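Local coordinates for protein levoglucosan dehydrogenase (Pseudarthrobacter phenanthrenivorans, PDB 6A3F) that oxidises levoglucosan to 3-dehydrolevoglucosan with NAD(+) as the hydride acceptor, working as a homotetramer of the Gfo/Idh/MocA family, at residues M217-Y220 against E224-A227; I94-I99 against D365-I370. One frame throughout, in Å; residues are numbered along the deposited sequence.

Interaction 1. Residues M217-Y220 against E224-A227; sequences MARY and EFSA
Arg219, near the end of a helix, reaches Glu224, the residue just ahead of a strand, and the two are joined side-on through two nitrogens of the guanidinium. From CB the arginine chain heads opposite its own carbonyl carbon, which brings CG up against the Phe225 ring. CG of Arg219 is the first atom to meet the other segment, lying 4.0 Å from CE1 of Phe225 at an oblique angle to that ring. CD passes near the Glu224 carboxylate, and the bend at chi3 (69°) then turns the head group toward it. NE of Arg219 donates to OE1 of Glu224 over 2.9 Å, nearly straight at 161°, with OE1 in the guanidinium plane. NH2 of Arg219 donates to OE2 of Glu224, also at 2.9 Å. Both oxygens are met on their syn side, yet the nitrogens stand out of the carboxylate plane because the two flat groups are turned 41° apart: the salt bridge is bidentate but twisted. Glu224 makes this possible by folding back at chi2, since its CB points away from the helix. The third nitrogen, NH1, forms a salt bridge with Asp382; two carboxylates thus bind the guanidinium, which probably spreads its charge between them and limits its rotation. Nearer the helix backbone, CB of Ala218 touches the edge of the Phe225 ring, 3.8 Å from CE1. Together these contacts bridge the short turn that leads from helix 206-221 into strand 225-233 of the substrate-binding domain. Helix 380-399 lies against the same group: Gln385 touches Arg219 and Glu224, Ile389 touches Arg219 and Phe225. On the sheet side, Phe274 packs edge-to-face with Phe225, and Ser226 and Ala227 both pair with Arg273 in a classic beta bulge.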
loop_
_atom_site.group_PDB
_atom_site.type_symbol
_atom_site.label_atom_id
_atom_site.label_comp_id
_atom_site.label_asym_id
_atom_site.label_seq_id
_atom_site.Cartn_x
_atom_site.Cartn_y
_atom_site.Cartn_z
ATOM N N MET B 217 23.652 5.967 1.344
ATOM C CA MET B 217 22.515 6.712 0.757
ATOM C C MET B 217 22.401 8.128 1.321
ATOM O O MET B 217 22.085 9.012 0.567
ATOM C CB MET B 217 21.178 5.992 0.962
ATOM C CG MET B 217 21.049 4.822 0.085
ATOM S SD MET B 217 19.398 4.007 0.183
ATOM C CE MET B 217 19.839 2.506 -0.690
ATOM N N ALA B 218 22.588 8.318 2.615
ATOM C CA ALA B 218 22.518 9.643 3.227
ATOM C C ALA B 218 23.611 10.546 2.635
ATOM O O ALA B 218 23.348 11.710 2.329
ATOM C CB ALA B 218 22.626 9.551 4.701
ATOM N N ARG B 219 24.816 9.994 2.442
ATOM C CA ARG B 219 25.914 10.806 1.897
ATOM C C ARG B 219 25.593 11.171 0.437
ATOM O O ARG B 219 25.854 12.293 -0.023
ATOM C CB ARG B 219 27.231 10.055 2.040
ATOM C CG ARG B 219 27.776 10.018 3.458
ATOM C CD ARG B 219 29.169 9.370 3.442
ATOM N NE ARG B 219 30.145 10.224 2.788
ATOM C CZ ARG B 219 30.690 10.028 1.591
ATOM N NH1 ARG B 219 30.419 8.952 0.867
ATOM N NH2 ARG B 219 31.508 10.946 1.101
ATOM N N TYR B 220 25.008 10.220 -0.287
ATOM C CA TYR B 220 24.721 10.378 -1.734
ATOM C C TYR B 220 23.618 11.432 -1.964
ATOM O O TYR B 220 23.705 12.283 -2.860
ATOM C CB TYR B 220 24.390 9.004 -2.322
ATOM C CG TYR B 220 23.952 8.939 -3.764
ATOM C CD1 TYR B 220 24.701 9.524 -4.780
ATOM C CD2 TYR B 220 22.766 8.314 -4.120
ATOM C CE1 TYR B 220 24.312 9.454 -6.111
ATOM C CE2 TYR B 220 22.372 8.209 -5.454
ATOM C CZ TYR B 220 23.142 8.786 -6.450
ATOM O OH TYR B 220 22.741 8.690 -7.745
ATOM N N GLU B 224 27.594 15.262 3.527
ATOM C CA GLU B 224 28.474 14.712 4.517
ATOM C C GLU B 224 27.873 14.896 5.906
ATOM O O GLU B 224 27.131 15.811 6.180
ATOM C CB GLU B 224 29.846 15.400 4.468
ATOM C CG GLU B 224 30.601 15.221 3.175
ATOM C CD GLU B 224 31.169 13.827 2.915
ATOM O OE1 GLU B 224 30.864 12.875 3.689
ATOM O OE2 GLU B 224 31.867 13.684 1.884
ATOM N N PHE B 225 28.308 14.041 6.812
ATOM C CA PHE B 225 27.929 14.082 8.168
ATOM C C PHE B 225 28.846 15.030 8.962
ATOM O O PHE B 225 30.068 14.974 8.831
ATOM C CB PHE B 225 28.054 12.683 8.788
ATOM C CG PHE B 225 27.012 11.657 8.406
ATOM C CD1 PHE B 225 26.496 11.601 7.122
ATOM C CD2 PHE B 225 26.545 10.745 9.337
ATOM C CE1 PHE B 225 25.585 10.610 6.766
ATOM C CE2 PHE B 225 25.614 9.780 8.984
ATOM C CZ PHE B 225 25.148 9.701 7.694
ATOM N N SER B 226 28.251 15.767 9.874
ATOM C CA SER B 226 29.018 16.663 10.783
ATOM C C SER B 226 29.241 15.993 12.145
ATOM O O SER B 226 30.346 16.014 12.721
ATOM C CB SER B 226 28.309 17.964 10.941
ATOM O OG SER B 226 29.064 18.798 11.807
ATOM N N ALA B 227 28.178 15.453 12.716
ATOM C CA ALA B 227 28.244 14.815 14.014
ATOM C C ALA B 227 27.142 13.750 14.140
ATOM O O ALA B 227 26.117 13.845 13.498
ATOM C CB ALA B 227 28.166 15.823 15.135
#

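Interaction 2. Residues I94-I99 against D365-I370; sequences IHVVDI and DFFKAI
Val96, the first residue of strand 96-99, packs against helix 365-370, whose direction runs 150° from that of the strand, with 12.1 Å between the two axes at closest approach. Side chains fill that separation, and Val96 supplies the strand's part with both of its methyls. CG1 of Val96 is anti to the backbone N (chi1 176°) and meets the edge of the Phe366 ring in the ring plane, 3.5 Å from CE2. CG2 of Val96 branches the other way, to CD1 of Ile370 at 3.8 Å and, obliquely, to CE1 of Phe367 at 4.1 Å. Within the helix, the same CD1 of Ile370 lies over one face of the Phe366 ring, 3.9 Å above its plane and displaced from the ring centre. The valine thus touches residues from successive turns, Phe366 and Ile370, as well as Phe367, by purely apolar contacts. Leu24 of strand 23-30 touches Phe367 and Ile370, while Val146 touches Phe366 and Ile370, so the helix also packs on the surroundings of the strand. Strand 96-100 is an inner member of the six-stranded parallel sheet. Helices nearly antiparallel to the strands of a parallel sheet make the alpha/beta layering of the Rossmann fold; helix 355-371, from much later in the chain, packs on part of this NAD-binding sheet without being one of its crossover helices.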
loop_
_atom_site.group_PDB
_atom_site.type_symbol
_atom_site.label_atom_id
_atom_site.label_comp_id
_atom_site.label_asym_id
_atom_site.label_seq_id
_atom_site.Cartn_x
_atom_site.Cartn_y
_atom_site.Cartn_z
ATOM N N ILE B 94 45.717 -10.431 -14.897
ATOM C CA ILE B 94 44.460 -10.061 -14.231
ATOM C C ILE B 94 44.393 -8.540 -14.127
ATOM O O ILE B 94 45.337 -7.909 -13.641
ATOM C CB ILE B 94 44.356 -10.752 -12.873
ATOM C CG1 ILE B 94 44.413 -12.271 -13.042
ATOM C CG2 ILE B 94 43.130 -10.275 -12.093
ATOM C CD1 ILE B 94 43.253 -12.878 -13.759
ATOM N N HIS B 95 43.291 -7.955 -14.606
ATOM C CA HIS B 95 43.139 -6.509 -14.639
ATOM C C HIS B 95 42.324 -6.005 -13.445
ATOM O O HIS B 95 42.574 -4.918 -12.973
ATOM C CB HIS B 95 42.541 -6.072 -15.965
ATOM C CG HIS B 95 43.287 -6.614 -17.131
ATOM N ND1 HIS B 95 42.812 -7.679 -17.870
ATOM C CD2 HIS B 95 44.505 -6.293 -17.635
ATOM C CE1 HIS B 95 43.684 -7.961 -18.816
ATOM N NE2 HIS B 95 44.732 -7.132 -18.679
ATOM N N VAL B 96 41.392 -6.827 -12.967
ATOM C CA VAL B 96 40.394 -6.423 -11.969
ATOM C C VAL B 96 40.335 -7.469 -10.857
ATOM O O VAL B 96 40.165 -8.656 -11.127
ATOM C CB VAL B 96 39.004 -6.253 -12.615
ATOM C CG1 VAL B 96 37.959 -5.936 -11.566
ATOM C CG2 VAL B 96 38.999 -5.175 -13.702
ATOM N N VAL B 97 40.394 -7.006 -9.619
ATOM C CA VAL B 97 40.177 -7.859 -8.479
ATOM C C VAL B 97 38.860 -7.488 -7.778
ATOM O O VAL B 97 38.653 -6.320 -7.427
ATOM C CB VAL B 97 41.363 -7.747 -7.516
ATOM C CG1 VAL B 97 41.161 -8.549 -6.253
ATOM C CG2 VAL B 97 42.635 -8.157 -8.238
ATOM N N ASP B 98 38.011 -8.502 -7.669
ATOM C CA ASP B 98 36.715 -8.434 -6.970
ATOM C C ASP B 98 36.874 -9.118 -5.614
ATOM O O ASP B 98 36.989 -10.341 -5.544
ATOM C CB ASP B 98 35.604 -9.115 -7.783
ATOM C CG ASP B 98 34.203 -8.909 -7.209
ATOM O OD1 ASP B 98 34.094 -8.710 -5.977
ATOM O OD2 ASP B 98 33.211 -8.953 -8.003
ATOM N N ILE B 99 36.858 -8.299 -4.555
ATOM C CA ILE B 99 37.047 -8.773 -3.194
ATOM C C ILE B 99 35.671 -8.946 -2.532
ATOM O O ILE B 99 35.011 -7.954 -2.138
ATOM C CB ILE B 99 37.940 -7.835 -2.365
ATOM C CG1 ILE B 99 39.233 -7.426 -3.070
ATOM C CG2 ILE B 99 38.210 -8.492 -1.006
ATOM C CD1 ILE B 99 40.032 -6.437 -2.292
ATOM N N ASP B 365 29.253 0.940 -14.345
ATOM C CA ASP B 365 29.878 2.206 -14.054
ATOM C C ASP B 365 31.363 1.980 -13.700
ATOM O O ASP B 365 32.211 2.843 -13.952
ATOM C CB ASP B 365 29.177 2.956 -12.921
ATOM C CG ASP B 365 27.834 3.610 -13.358
ATOM O OD1 ASP B 365 27.547 3.715 -14.584
ATOM O OD2 ASP B 365 27.097 3.996 -12.443
ATOM N N PHE B 366 31.630 0.832 -13.115
ATOM C CA PHE B 366 32.994 0.451 -12.696
ATOM C C PHE B 366 33.893 0.319 -13.935
ATOM O O PHE B 366 35.028 0.824 -13.993
ATOM C CB PHE B 366 32.911 -0.865 -11.929
ATOM C CG PHE B 366 34.233 -1.421 -11.452
ATOM C CD1 PHE B 366 35.059 -0.689 -10.614
ATOM C CD2 PHE B 366 34.620 -2.699 -11.795
ATOM C CE1 PHE B 366 36.279 -1.212 -10.186
ATOM C CE2 PHE B 366 35.825 -3.225 -11.347
ATOM C CZ PHE B 366 36.655 -2.474 -10.542
ATOM N N PHE B 367 33.387 -0.382 -14.912
ATOM C CA PHE B 367 34.113 -0.658 -16.136
ATOM C C PHE B 367 34.202 0.602 -17.026
ATOM O O PHE B 367 35.229 0.799 -17.730
ATOM C CB PHE B 367 33.529 -1.890 -16.833
ATOM C CG PHE B 367 34.067 -3.202 -16.316
ATOM C CD1 PHE B 367 35.278 -3.691 -16.753
ATOM C CD2 PHE B 367 33.372 -3.952 -15.386
ATOM C CE1 PHE B 367 35.797 -4.872 -16.245
ATOM C CE2 PHE B 367 33.880 -5.143 -14.887
ATOM C CZ PHE B 367 35.086 -5.610 -15.332
ATOM N N LYS B 368 33.194 1.469 -16.975
ATOM C CA LYS B 368 33.223 2.752 -17.658
ATOM C C LYS B 368 34.385 3.606 -17.108
ATOM O O LYS B 368 35.146 4.174 -17.878
ATOM C CB LYS B 368 31.860 3.437 -17.474
ATOM C CG LYS B 368 31.706 4.789 -18.137
ATOM C CD LYS B 368 30.268 5.231 -18.421
ATOM C CE LYS B 368 30.256 6.277 -19.519
ATOM N NZ LYS B 368 28.966 7.000 -19.604
ATOM N N ALA B 369 34.519 3.686 -15.785
ATOM C CA ALA B 369 35.659 4.401 -15.151
ATOM C C ALA B 369 37.008 3.808 -15.592
ATOM O O ALA B 369 37.957 4.573 -15.816
ATOM C CB ALA B 369 35.520 4.388 -13.644
ATOM N N ILE B 370 37.105 2.479 -15.686
ATOM C CA ILE B 370 38.335 1.817 -16.072
ATOM C C ILE B 370 38.687 2.204 -17.505
ATOM O O ILE B 370 39.796 2.677 -17.779
ATOM C CB ILE B 370 38.240 0.290 -15.929
ATOM C CG1 ILE B 370 38.163 -0.122 -14.457
ATOM C CG2 ILE B 370 39.416 -0.394 -16.632
ATOM C CD1 ILE B 370 37.834 -1.612 -14.257
#

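Both interactions join a helix to a strand or its lead-in, but they share no element, and their centres lie 26 Å apart. Interaction 1 is local: three residues separate its segments, within the substrate-binding domain. Interaction 2 spans 265 intervening residues, and interaction 1 is nested inside the loop it closes. Chemistry follows place. The 217-220/224-227 contact is partly buried and combines charged groups with a small apolar patch, whereas the 94-99/365-370 contact is buried and wholly apolar across its segments. The surface they cover differs as well, 207 Å² against 130 Å². One therefore holds helix 206-221 to the start of strand 225-233, a member of the mixed sheet; the other joins a late helix to the parallel sheet.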